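Long-range contacts in Fe(2+) transporter FeoB (Methanocaldococcus jannaschii, PDB 2WJI), which binds guanine nucleotides through its cytoplasmic G domain, the part present here, and is probably the transporter of a GTP-driven ferrous iron uptake system: residues E5-G10 with K53-P58; G10-G15 with G59-T64; N87-T92 with L113-M118. All coordinates share one frame; numbering follows the deposited sequence.

Contact 1: E5-G10 with K53-P58; sequences EIALIG and KVVDLP
Glu-5 and Lys-53 face each other in the parallel pairing of strands 3-9 and 50-56, their aliphatic stems on the same face of the sheet and their charged tips, OE1 and NZ, 5.3 Å apart. At Ile-6 both backbone groups are used: its N gives a hydrogen bond to Lys-53 O (2.8 Å) and its O takes one from Val-55 N. Ala-7 turns its methyl to the Glu-5 face, where CB meets Val-55 CG1 at 3.6 Å; that branch sits between the backbone N and the carbonyl carbon (chi1 61°), which swings it over the neighbouring strand. Leu-8 lies on the other face and crosses Val-54 at a slant, CG to CG1 3.7 Å, with Phe-20 of helix 16-24 touching both. Leu-8 N binds Val-55 O, and Leu-8 O receives Leu-57 N (3.0 Å), one residue beyond strand 50-56. Ile-9 reaches Leu-57 by their CD1 methyls at 4.2 Å. At Gly-10, a water accepts from the backbone N. The ladder coheres through backbone bonds flanked by apolar side chains and sets Leu-8 and Ile-9, just before Gly-10 of the GTP site, beside Asp-56 and Leu-57, the first two residues of the DxxG motif, whose nucleotide role is predicted.

Contact 2: G10-G15 with G59-T64; sequences GNPNVG and GVYSLT. With GNP (phosphoaminophosphonic acid-guanylate ester), chain C.
Pro-12 sets its CD over the face of the Tyr-61 ring, the proline ring itself tilted, with CD 3.7 Å from the ring centroid and only 12° off the ring normal, a CH-pi contact, while CG leans toward CE2 and CZ. Asn-11 comes at the same ring obliquely, CG 3.6 Å from Tyr-61 CD1, its amide plane turned 53° from the ring. The close packing is deeper, at the backbone. Val-60 N donates to Gly-10 O (3.2 Å) from above the carbonyl plane, and Gly-59 CA rests on the same oxygen in a CA-H...O contact. Asn-11 CA makes a matching contact with Val-60 O. Gly-59 suits this spot because a CB would lie tight on Pro-12 CA and collide with the gamma-phosphate oxygen O2G of the nucleotide analogue. Here the P-loop, which follows strand 3-9 and leads into helix 16-24, meets the segment that opens with the closing glycine of the DxxG motif, Gly-59, and runs on into the switch II region. Further along the P-loop, Asn-13 N binds O2G at 3.1 Å and Gly-15 N binds O1B, with a weak second bond to O3A, so these amides line the phosphates. Val-60, pointing its side chain away, packs on helix 68-80. The outer side is looser: Tyr-61 is exposed, and its hydroxyl connects with Pro-12 O through one water, 3.0 Å from OH and 2.9 Å from the carbonyl.

Contact 3: N87-T92 with L113-M118; sequences NIVDAT and LALNKM. With GNP (phosphoaminophosphonic acid-guanylate ester), chain C.
Lys-117 and Asp-90 cross obliquely at the ends of two parallel strands, Lys-117 CD lying 3.5 Å from Asp-90 OD1. With CG anti to the carbonyl carbon (chi1 -54°) and the chain extended beyond it, Lys-117 runs along the guanine to put NZ on the ribose O4' at 3.2 Å; NZ also binds Asn-13 O. Lys-117 NZ stays 4.0 Å from Asp-90 OD2. Asp-90 OD1 accepts both Thr-92 N and Thr-92 OG1 from one face of the carboxylate, the first bond closing an Asx turn that fixes the group. Strands 84-90 and 111-116 are linked through helix 94-106 as a beta-alpha-beta unit, and the second runs into the NKxD (G4) motif. Asn-116 N bonds Val-89 O at 2.8 Å, while its side chain, anti to the backbone N (chi1 -159°), gives ND2 to Val-14 O and takes Ala-146 N on OD1. On the opposite face Val-89 spreads its branches: CG1 meets Leu-113 CD1, and CG2 presses on Leu-115 CD1 at 3.4 Å, tighter than usual. Leu-115 CD1 also touches Ala-91, whose CB lies 4.0 Å from Met-118 SD.

Overall arrangement
Contacts 1 and 3 are buried parallel pairings in one sheet, joined where strand 3-9 lies beside strand 84-90 and Ile-9 O probably accepts from Ile-88 N. Contact 2 is only partly buried, a meeting of two loops with one direct backbone hydrogen bond and an aromatic face instead of a ladder. It continues contact 1, sharing Gly-10, and the two pairs of segments alternate along the chain. Both contacts 2 and 3 touch the nucleotide, the first at the phosphates and the second at the base and ribose; the P-loop carbonyls of contact 2 hold the side chains of the G4 motif in contact 3, tying the two ends of the nucleotide site together.

Contact 1: E5-G10 with K53-P58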
loop_
_atom_site.group_PDB
_atom_site.type_symbol
_atom_site.label_atom_id
_atom_site.label_comp_id
_atom_site.label_asym_id
_atom_site.label_seq_id
_atom_site.Cartn_x
_atom_site.Cartn_y
_atom_site.Cartn_z
ATOM N N GLU A 5 7.755 6.251 9.412
ATOM C CA GLU A 5 8.196 5.303 8.385
ATOM C C GLU A 5 7.054 4.451 7.840
ATOM O O GLU A 5 6.345 3.790 8.605
ATOM C CB GLU A 5 9.332 4.418 8.907
ATOM C CG GLU A 5 10.546 5.214 9.353
ATOM C CD GLU A 5 11.847 4.579 8.905
ATOM O OE1 GLU A 5 12.892 4.845 9.539
ATOM O OE2 GLU A 5 11.823 3.816 7.911
ATOM N N ILE A 6 6.900 4.470 6.515
ATOM C CA ILE A 6 5.797 3.813 5.821
ATOM C C ILE A 6 6.331 2.846 4.770
ATOM O O ILE A 6 7.255 3.189 4.030
ATOM C CB ILE A 6 4.899 4.886 5.123
ATOM C CG1 ILE A 6 4.623 6.052 6.076
ATOM C CG2 ILE A 6 3.611 4.282 4.610
ATOM C CD1 ILE A 6 3.557 5.760 7.106
ATOM N N ALA A 7 5.764 1.638 4.706
ATOM C CA ALA A 7 6.125 0.669 3.674
ATOM C C ALA A 7 4.927 0.354 2.793
ATOM O O ALA A 7 3.822 0.172 3.302
ATOM C CB ALA A 7 6.650 -0.623 4.308
ATOM N N LEU A 8 5.157 0.292 1.481
ATOM C CA LEU A 8 4.157 -0.160 0.521
ATOM C C LEU A 8 4.398 -1.643 0.244
ATOM O O LEU A 8 5.534 -2.061 -0.012
ATOM C CB LEU A 8 4.272 0.624 -0.788
ATOM C CG LEU A 8 4.341 2.152 -0.659
ATOM C CD1 LEU A 8 4.455 2.821 -2.028
ATOM C CD2 LEU A 8 3.140 2.688 0.112
ATOM N N ILE A 9 3.343 -2.441 0.299
ATOM C CA ILE A 9 3.500 -3.866 0.027
ATOM C C ILE A 9 2.254 -4.369 -0.657
ATOM O O ILE A 9 1.158 -3.852 -0.417
ATOM C CB ILE A 9 3.775 -4.678 1.314
ATOM C CG1 ILE A 9 4.338 -6.069 0.967
ATOM C CG2 ILE A 9 2.516 -4.794 2.164
ATOM C CD1 ILE A 9 4.762 -6.874 2.179
ATOM N N GLY A 10 2.426 -5.341 -1.551
ATOM C CA GLY A 10 1.318 -5.894 -2.308
ATOM C C GLY A 10 1.758 -6.843 -3.422
ATOM O O GLY A 10 2.938 -6.921 -3.761
ATOM N N LYS A 53 8.305 9.023 5.367
ATOM C CA LYS A 53 9.308 8.341 4.568
ATOM C C LYS A 53 8.713 7.042 4.028
ATOM O O LYS A 53 8.175 6.229 4.781
ATOM C CB LYS A 53 10.566 8.064 5.404
ATOM C CG LYS A 53 11.216 9.328 5.967
ATOM C CD LYS A 53 12.228 9.001 7.066
ATOM C CE LYS A 53 12.782 10.269 7.711
ATOM N NZ LYS A 53 13.786 9.961 8.768
ATOM N N VAL A 54 8.812 6.855 2.718
ATOM C CA VAL A 54 8.147 5.742 2.056
ATOM C C VAL A 54 9.157 4.773 1.453
ATOM O O VAL A 54 10.112 5.184 0.784
ATOM C CB VAL A 54 7.198 6.233 0.952
ATOM C CG1 VAL A 54 6.418 5.065 0.347
ATOM C CG2 VAL A 54 6.242 7.300 1.490
ATOM N N VAL A 55 8.943 3.485 1.702
ATOM C CA VAL A 55 9.730 2.440 1.062
ATOM C C VAL A 55 8.807 1.496 0.297
ATOM O O VAL A 55 7.771 1.067 0.817
ATOM C CB VAL A 55 10.576 1.646 2.080
ATOM C CG1 VAL A 55 9.681 0.955 3.085
ATOM C CG2 VAL A 55 11.453 0.632 1.367
ATOM N N ASP A 56 9.189 1.190 -0.941
ATOM C CA ASP A 56 8.407 0.346 -1.828
ATOM C C ASP A 56 9.029 -1.044 -1.781
ATOM O O ASP A 56 10.138 -1.245 -2.275
ATOM C CB ASP A 56 8.465 0.913 -3.246
ATOM C CG ASP A 56 7.414 0.311 -4.178
ATOM O OD1 ASP A 56 6.660 -0.584 -3.746
ATOM O OD2 ASP A 56 7.340 0.744 -5.353
ATOM N N LEU A 57 8.326 -1.986 -1.159
ATOM C CA LEU A 57 8.830 -3.349 -1.002
ATOM C C LEU A 57 8.529 -4.183 -2.237
ATOM O O LEU A 57 7.536 -3.932 -2.947
ATOM C CB LEU A 57 8.241 -4.014 0.251
ATOM C CG LEU A 57 8.591 -3.375 1.603
ATOM C CD1 LEU A 57 7.749 -3.974 2.730
ATOM C CD2 LEU A 57 10.078 -3.516 1.916
ATOM N N PRO A 58 9.390 -5.180 -2.503
ATOM C CA PRO A 58 9.239 -6.062 -3.658
ATOM C C PRO A 58 7.874 -6.734 -3.657
ATOM O O PRO A 58 7.381 -7.129 -2.594
ATOM C CB PRO A 58 10.340 -7.113 -3.447
ATOM C CG PRO A 58 11.347 -6.452 -2.558
ATOM C CD PRO A 58 10.565 -5.527 -1.677
HETATM O O HOH W 1 5.325 -5.385 -1.961
#

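Contact 2: G10-G15 with G59-T64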
loop_
_atom_site.group_PDB
_atom_site.type_symbol
_atom_site.label_atom_id
_atom_site.label_comp_id
_atom_site.label_asym_id
_atom_site.label_seq_id
_atom_site.Cartn_x
_atom_site.Cartn_y
_atom_site.Cartn_z
ATOM N N GLY A 10 2.426 -5.341 -1.551
ATOM C CA GLY A 10 1.318 -5.894 -2.308
ATOM C C GLY A 10 1.758 -6.843 -3.422
ATOM O O GLY A 10 2.938 -6.921 -3.761
ATOM N N ASN A 11 0.799 -7.557 -3.993
ATOM C CA ASN A 11 1.045 -8.461 -5.127
ATOM C C ASN A 11 1.752 -7.788 -6.305
ATOM O O ASN A 11 1.621 -6.580 -6.513
ATOM C CB ASN A 11 -0.284 -9.032 -5.633
ATOM C CG ASN A 11 -0.935 -9.976 -4.645
ATOM O OD1 ASN A 11 -0.371 -10.287 -3.591
ATOM N ND2 ASN A 11 -2.138 -10.431 -4.975
ATOM N N PRO A 12 2.511 -8.571 -7.081
ATOM C CA PRO A 12 3.000 -8.036 -8.359
ATOM C C PRO A 12 1.904 -7.325 -9.150
ATOM O O PRO A 12 0.756 -7.788 -9.206
ATOM C CB PRO A 12 3.424 -9.297 -9.113
ATOM C CG PRO A 12 3.851 -10.247 -8.027
ATOM C CD PRO A 12 2.983 -9.943 -6.828
ATOM N N ASN A 13 2.259 -6.187 -9.740
ATOM C CA ASN A 13 1.406 -5.536 -10.725
ATOM C C ASN A 13 0.193 -4.784 -10.171
ATOM O O ASN A 13 -0.683 -4.387 -10.943
ATOM C CB ASN A 13 0.942 -6.569 -11.767
ATOM C CG ASN A 13 0.579 -5.931 -13.092
ATOM O OD1 ASN A 13 1.355 -5.151 -13.647
ATOM N ND2 ASN A 13 -0.600 -6.270 -13.617
ATOM N N VAL A 14 0.126 -4.579 -8.855
ATOM C CA VAL A 14 -1.043 -3.905 -8.271
ATOM C C VAL A 14 -1.018 -2.383 -8.373
ATOM O O VAL A 14 -2.052 -1.734 -8.187
ATOM C CB VAL A 14 -1.305 -4.295 -6.797
ATOM C CG1 VAL A 14 -1.627 -5.773 -6.698
ATOM C CG2 VAL A 14 -0.103 -3.924 -5.906
ATOM N N GLY A 15 0.144 -1.817 -8.679
ATOM C CA GLY A 15 0.282 -0.371 -8.757
ATOM C C GLY A 15 1.161 0.211 -7.660
ATOM O O GLY A 15 1.004 1.368 -7.254
ATOM N N GLY A 59 7.274 -6.850 -4.837
ATOM C CA GLY A 59 5.978 -7.488 -4.987
ATOM C C GLY A 59 6.001 -8.927 -4.512
ATOM O O GLY A 59 6.884 -9.710 -4.889
ATOM N N VAL A 60 5.030 -9.282 -3.678
ATOM C CA VAL A 60 4.946 -10.635 -3.142
ATOM C C VAL A 60 3.495 -11.096 -3.097
ATOM O O VAL A 60 2.579 -10.272 -3.009
ATOM C CB VAL A 60 5.560 -10.730 -1.730
ATOM C CG1 VAL A 60 7.076 -10.533 -1.793
ATOM C CG2 VAL A 60 4.925 -9.702 -0.794
ATOM N N TYR A 61 3.286 -12.407 -3.177
ATOM C CA TYR A 61 1.940 -12.973 -3.071
ATOM C C TYR A 61 1.652 -13.455 -1.652
ATOM O O TYR A 61 0.493 -13.638 -1.264
ATOM C CB TYR A 61 1.757 -14.135 -4.044
ATOM C CG TYR A 61 1.629 -13.730 -5.490
ATOM C CD1 TYR A 61 0.494 -13.070 -5.950
ATOM C CD2 TYR A 61 2.635 -14.019 -6.399
ATOM C CE1 TYR A 61 0.369 -12.707 -7.283
ATOM C CE2 TYR A 61 2.524 -13.658 -7.728
ATOM C CZ TYR A 61 1.390 -13.004 -8.165
ATOM O OH TYR A 61 1.288 -12.647 -9.493
ATOM N N SER A 62 2.719 -13.665 -0.888
ATOM C CA SER A 62 2.613 -14.106 0.498
ATOM C C SER A 62 3.921 -13.833 1.231
ATOM O O SER A 62 4.880 -13.345 0.634
ATOM C CB SER A 62 2.282 -15.596 0.554
ATOM O OG SER A 62 3.231 -16.341 -0.183
ATOM N N LEU A 63 3.966 -14.158 2.520
ATOM C CA LEU A 63 5.175 -13.933 3.316
ATOM C C LEU A 63 5.774 -15.209 3.910
ATOM O O LEU A 63 6.281 -15.216 5.036
ATOM C CB LEU A 63 4.928 -12.890 4.400
ATOM C CG LEU A 63 4.674 -11.492 3.827
ATOM C CD1 LEU A 63 4.266 -10.501 4.898
ATOM C CD2 LEU A 63 5.893 -10.995 3.066
ATOM N N THR A 64 5.721 -16.287 3.147
ATOM C CA THR A 64 6.453 -17.487 3.509
ATOM C C THR A 64 7.883 -17.283 3.029
ATOM O O THR A 64 8.244 -16.187 2.613
ATOM C CB THR A 64 5.831 -18.728 2.867
ATOM O OG1 THR A 64 5.864 -18.593 1.441
ATOM C CG2 THR A 64 4.386 -18.878 3.324
HETATM P PG GNP C . 5.651 -4.745 -9.632
HETATM O O1G GNP C . 6.657 -3.860 -8.968
HETATM O O2G GNP C . 5.120 -5.843 -8.729
HETATM O O3G GNP C . 6.416 -5.248 -10.832
HETATM N N3B GNP C . 4.406 -3.887 -10.169
HETATM P PB GNP C . 3.706 -2.629 -9.465
HETATM O O1B GNP C . 2.925 -3.090 -8.300
HETATM O O2B GNP C . 4.736 -1.630 -9.182
HETATM O O3A GNP C . 2.710 -2.011 -10.461
HETATM P PA GNP C . 2.896 -0.728 -11.306
HETATM O O1A GNP C . 2.592 0.457 -10.464
HETATM O O2A GNP C . 4.195 -0.715 -12.018
HETATM O "O5'" GNP C . 1.766 -0.804 -12.388
HETATM C "C5'" GNP C . 1.348 -2.070 -12.881
HETATM C "C4'" GNP C . 0.342 -1.877 -14.001
HETATM O "O4'" GNP C . -0.961 -1.527 -13.464
HETATM C "C3'" GNP C . 0.703 -0.779 -14.997
HETATM O "O3'" GNP C . 0.239 -1.148 -16.290
HETATM C "C2'" GNP C . -0.096 0.399 -14.480
HETATM O "O2'" GNP C . -0.415 1.312 -15.508
HETATM C "C1'" GNP C . -1.366 -0.302 -14.024
HETATM N N9 GNP C . -2.084 0.493 -13.041
HETATM C C8 GNP C . -1.557 1.089 -11.919
HETATM N N7 GNP C . -2.448 1.754 -11.235
HETATM C C5 GNP C . -3.632 1.601 -11.956
HETATM C C6 GNP C . -4.935 2.097 -11.706
HETATM O O6 GNP C . -5.319 2.807 -10.762
HETATM N N1 GNP C . -5.847 1.707 -12.690
HETATM C C2 GNP C . -5.537 0.930 -13.785
HETATM N N2 GNP C . -6.549 0.656 -14.629
HETATM N N3 GNP C . -4.319 0.456 -14.026
HETATM C C4 GNP C . -3.421 0.829 -13.077
HETATM O O HOH W 2 0.192 -10.124 -10.798
#

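Contact 3: N87-T92 with L113-M118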
loop_
_atom_site.group_PDB
_atom_site.type_symbol
_atom_site.label_atom_id
_atom_site.label_comp_id
_atom_site.label_asym_id
_atom_site.label_seq_id
_atom_site.Cartn_x
_atom_site.Cartn_y
_atom_site.Cartn_z
ATOM N N ASN A 87 -0.982 -1.702 2.573
ATOM C CA ASN A 87 -1.173 -2.888 1.752
ATOM C C ASN A 87 -1.981 -2.501 0.519
ATOM O O ASN A 87 -3.185 -2.200 0.604
ATOM C CB ASN A 87 -1.852 -3.995 2.568
ATOM C CG ASN A 87 -2.080 -5.276 1.775
ATOM O OD1 ASN A 87 -1.396 -5.566 0.782
ATOM N ND2 ASN A 87 -3.053 -6.061 2.225
ATOM N N ILE A 88 -1.301 -2.471 -0.623
ATOM C CA ILE A 88 -1.947 -2.084 -1.875
ATOM C C ILE A 88 -2.551 -3.317 -2.515
ATOM O O ILE A 88 -1.866 -4.325 -2.712
ATOM C CB ILE A 88 -0.959 -1.412 -2.839
ATOM C CG1 ILE A 88 -0.434 -0.117 -2.204
ATOM C CG2 ILE A 88 -1.635 -1.140 -4.187
ATOM C CD1 ILE A 88 0.871 0.378 -2.782
ATOM N N VAL A 89 -3.840 -3.238 -2.817
ATOM C CA VAL A 89 -4.574 -4.361 -3.376
ATOM C C VAL A 89 -5.301 -3.962 -4.663
ATOM O O VAL A 89 -5.728 -2.815 -4.821
ATOM C CB VAL A 89 -5.580 -4.928 -2.348
ATOM C CG1 VAL A 89 -4.882 -5.198 -1.016
ATOM C CG2 VAL A 89 -6.731 -3.978 -2.150
ATOM N N ASP A 90 -5.421 -4.916 -5.583
ATOM C CA ASP A 90 -6.096 -4.686 -6.858
ATOM C C ASP A 90 -7.583 -4.931 -6.668
ATOM O O ASP A 90 -7.991 -6.035 -6.310
ATOM C CB ASP A 90 -5.515 -5.621 -7.926
ATOM C CG ASP A 90 -6.122 -5.401 -9.319
ATOM O OD1 ASP A 90 -7.126 -4.666 -9.457
ATOM O OD2 ASP A 90 -5.581 -5.986 -10.286
ATOM N N ALA A 91 -8.392 -3.896 -6.895
ATOM C CA ALA A 91 -9.842 -4.001 -6.732
ATOM C C ALA A 91 -10.452 -5.079 -7.622
ATOM O O ALA A 91 -11.527 -5.590 -7.319
ATOM C CB ALA A 91 -10.513 -2.670 -7.003
ATOM N N THR A 92 -9.776 -5.415 -8.718
ATOM C CA THR A 92 -10.313 -6.418 -9.649
ATOM C C THR A 92 -9.816 -7.843 -9.390
ATOM O O THR A 92 -10.128 -8.762 -10.150
ATOM C CB THR A 92 -10.048 -6.056 -11.131
ATOM O OG1 THR A 92 -8.642 -6.130 -11.403
ATOM C CG2 THR A 92 -10.576 -4.660 -11.442
ATOM N N LEU A 113 -5.291 -0.347 4.101
ATOM C CA LEU A 113 -5.533 -0.955 2.801
ATOM C C LEU A 113 -5.783 0.110 1.735
ATOM O O LEU A 113 -6.711 0.909 1.850
ATOM C CB LEU A 113 -6.730 -1.897 2.898
ATOM C CG LEU A 113 -6.565 -3.274 2.262
ATOM C CD1 LEU A 113 -5.248 -3.869 2.702
ATOM C CD2 LEU A 113 -7.720 -4.184 2.653
ATOM N N ALA A 114 -4.938 0.126 0.711
ATOM C CA ALA A 114 -5.139 0.982 -0.445
ATOM C C ALA A 114 -5.682 0.131 -1.589
ATOM O O ALA A 114 -4.984 -0.728 -2.129
ATOM C CB ALA A 114 -3.836 1.668 -0.838
ATOM N N LEU A 115 -6.935 0.394 -1.945
ATOM C CA LEU A 115 -7.680 -0.403 -2.907
ATOM C C LEU A 115 -7.608 0.278 -4.267
ATOM O O LEU A 115 -8.375 1.205 -4.563
ATOM C CB LEU A 115 -9.125 -0.534 -2.428
ATOM C CG LEU A 115 -10.117 -1.394 -3.204
ATOM C CD1 LEU A 115 -9.734 -2.864 -3.150
ATOM C CD2 LEU A 115 -11.502 -1.179 -2.627
ATOM N N ASN A 116 -6.653 -0.174 -5.069
ATOM C CA ASN A 116 -6.299 0.460 -6.323
ATOM C C ASN A 116 -7.072 -0.081 -7.528
ATOM O O ASN A 116 -7.764 -1.097 -7.441
ATOM C CB ASN A 116 -4.793 0.320 -6.556
ATOM C CG ASN A 116 -4.258 1.347 -7.533
ATOM O OD1 ASN A 116 -4.796 2.445 -7.643
ATOM N ND2 ASN A 116 -3.183 1.001 -8.235
ATOM N N LYS A 117 -6.948 0.622 -8.649
ATOM C CA LYS A 117 -7.576 0.239 -9.906
ATOM C C LYS A 117 -9.101 0.266 -9.822
ATOM O O LYS A 117 -9.778 -0.553 -10.443
ATOM C CB LYS A 117 -7.066 -1.133 -10.372
ATOM C CG LYS A 117 -5.543 -1.208 -10.464
ATOM C CD LYS A 117 -5.082 -2.472 -11.200
ATOM C CE LYS A 117 -3.570 -2.463 -11.376
ATOM N NZ LYS A 117 -3.089 -3.556 -12.271
ATOM N N MET A 118 -9.641 1.219 -9.064
ATOM C CA MET A 118 -11.090 1.326 -8.923
ATOM C C MET A 118 -11.723 1.667 -10.257
ATOM O O MET A 118 -12.870 1.301 -10.523
ATOM C CB MET A 118 -11.475 2.376 -7.872
ATOM C CG MET A 118 -11.168 1.976 -6.433
ATOM S SD MET A 118 -12.243 0.672 -5.791
ATOM C CE MET A 118 -13.795 1.561 -5.642
HETATM P PG GNP C . 5.651 -4.745 -9.632
HETATM O O1G GNP C . 6.657 -3.860 -8.968
HETATM O O2G GNP C . 5.120 -5.843 -8.729
HETATM O O3G GNP C . 6.416 -5.248 -10.832
HETATM N N3B GNP C . 4.406 -3.887 -10.169
HETATM P PB GNP C . 3.706 -2.629 -9.465
HETATM O O1B GNP C . 2.925 -3.090 -8.300
HETATM O O2B GNP C . 4.736 -1.630 -9.182
HETATM O O3A GNP C . 2.710 -2.011 -10.461
HETATM P PA GNP C . 2.896 -0.728 -11.306
HETATM O O1A GNP C . 2.592 0.457 -10.464
HETATM O O2A GNP C . 4.195 -0.715 -12.018
HETATM O "O5'" GNP C . 1.766 -0.804 -12.388
HETATM C "C5'" GNP C . 1.348 -2.070 -12.881
HETATM C "C4'" GNP C . 0.342 -1.877 -14.001
HETATM O "O4'" GNP C . -0.961 -1.527 -13.464
HETATM C "C3'" GNP C . 0.703 -0.779 -14.997
HETATM O "O3'" GNP C . 0.239 -1.148 -16.290
HETATM C "C2'" GNP C . -0.096 0.399 -14.480
HETATM O "O2'" GNP C . -0.415 1.312 -15.508
HETATM C "C1'" GNP C . -1.366 -0.302 -14.024
HETATM N N9 GNP C . -2.084 0.493 -13.041
HETATM C C8 GNP C . -1.557 1.089 -11.919
HETATM N N7 GNP C . -2.448 1.754 -11.235
HETATM C C5 GNP C . -3.632 1.601 -11.956
HETATM C C6 GNP C . -4.935 2.097 -11.706
HETATM O O6 GNP C . -5.319 2.807 -10.762
HETATM N N1 GNP C . -5.847 1.707 -12.690
HETATM C C2 GNP C . -5.537 0.930 -13.785
HETATM N N2 GNP C . -6.549 0.656 -14.629
HETATM N N3 GNP C . -4.319 0.456 -14.026
HETATM C C4 GNP C . -3.421 0.829 -13.077
HETATM O O HOH W 3 -4.665 -5.450 -12.898
#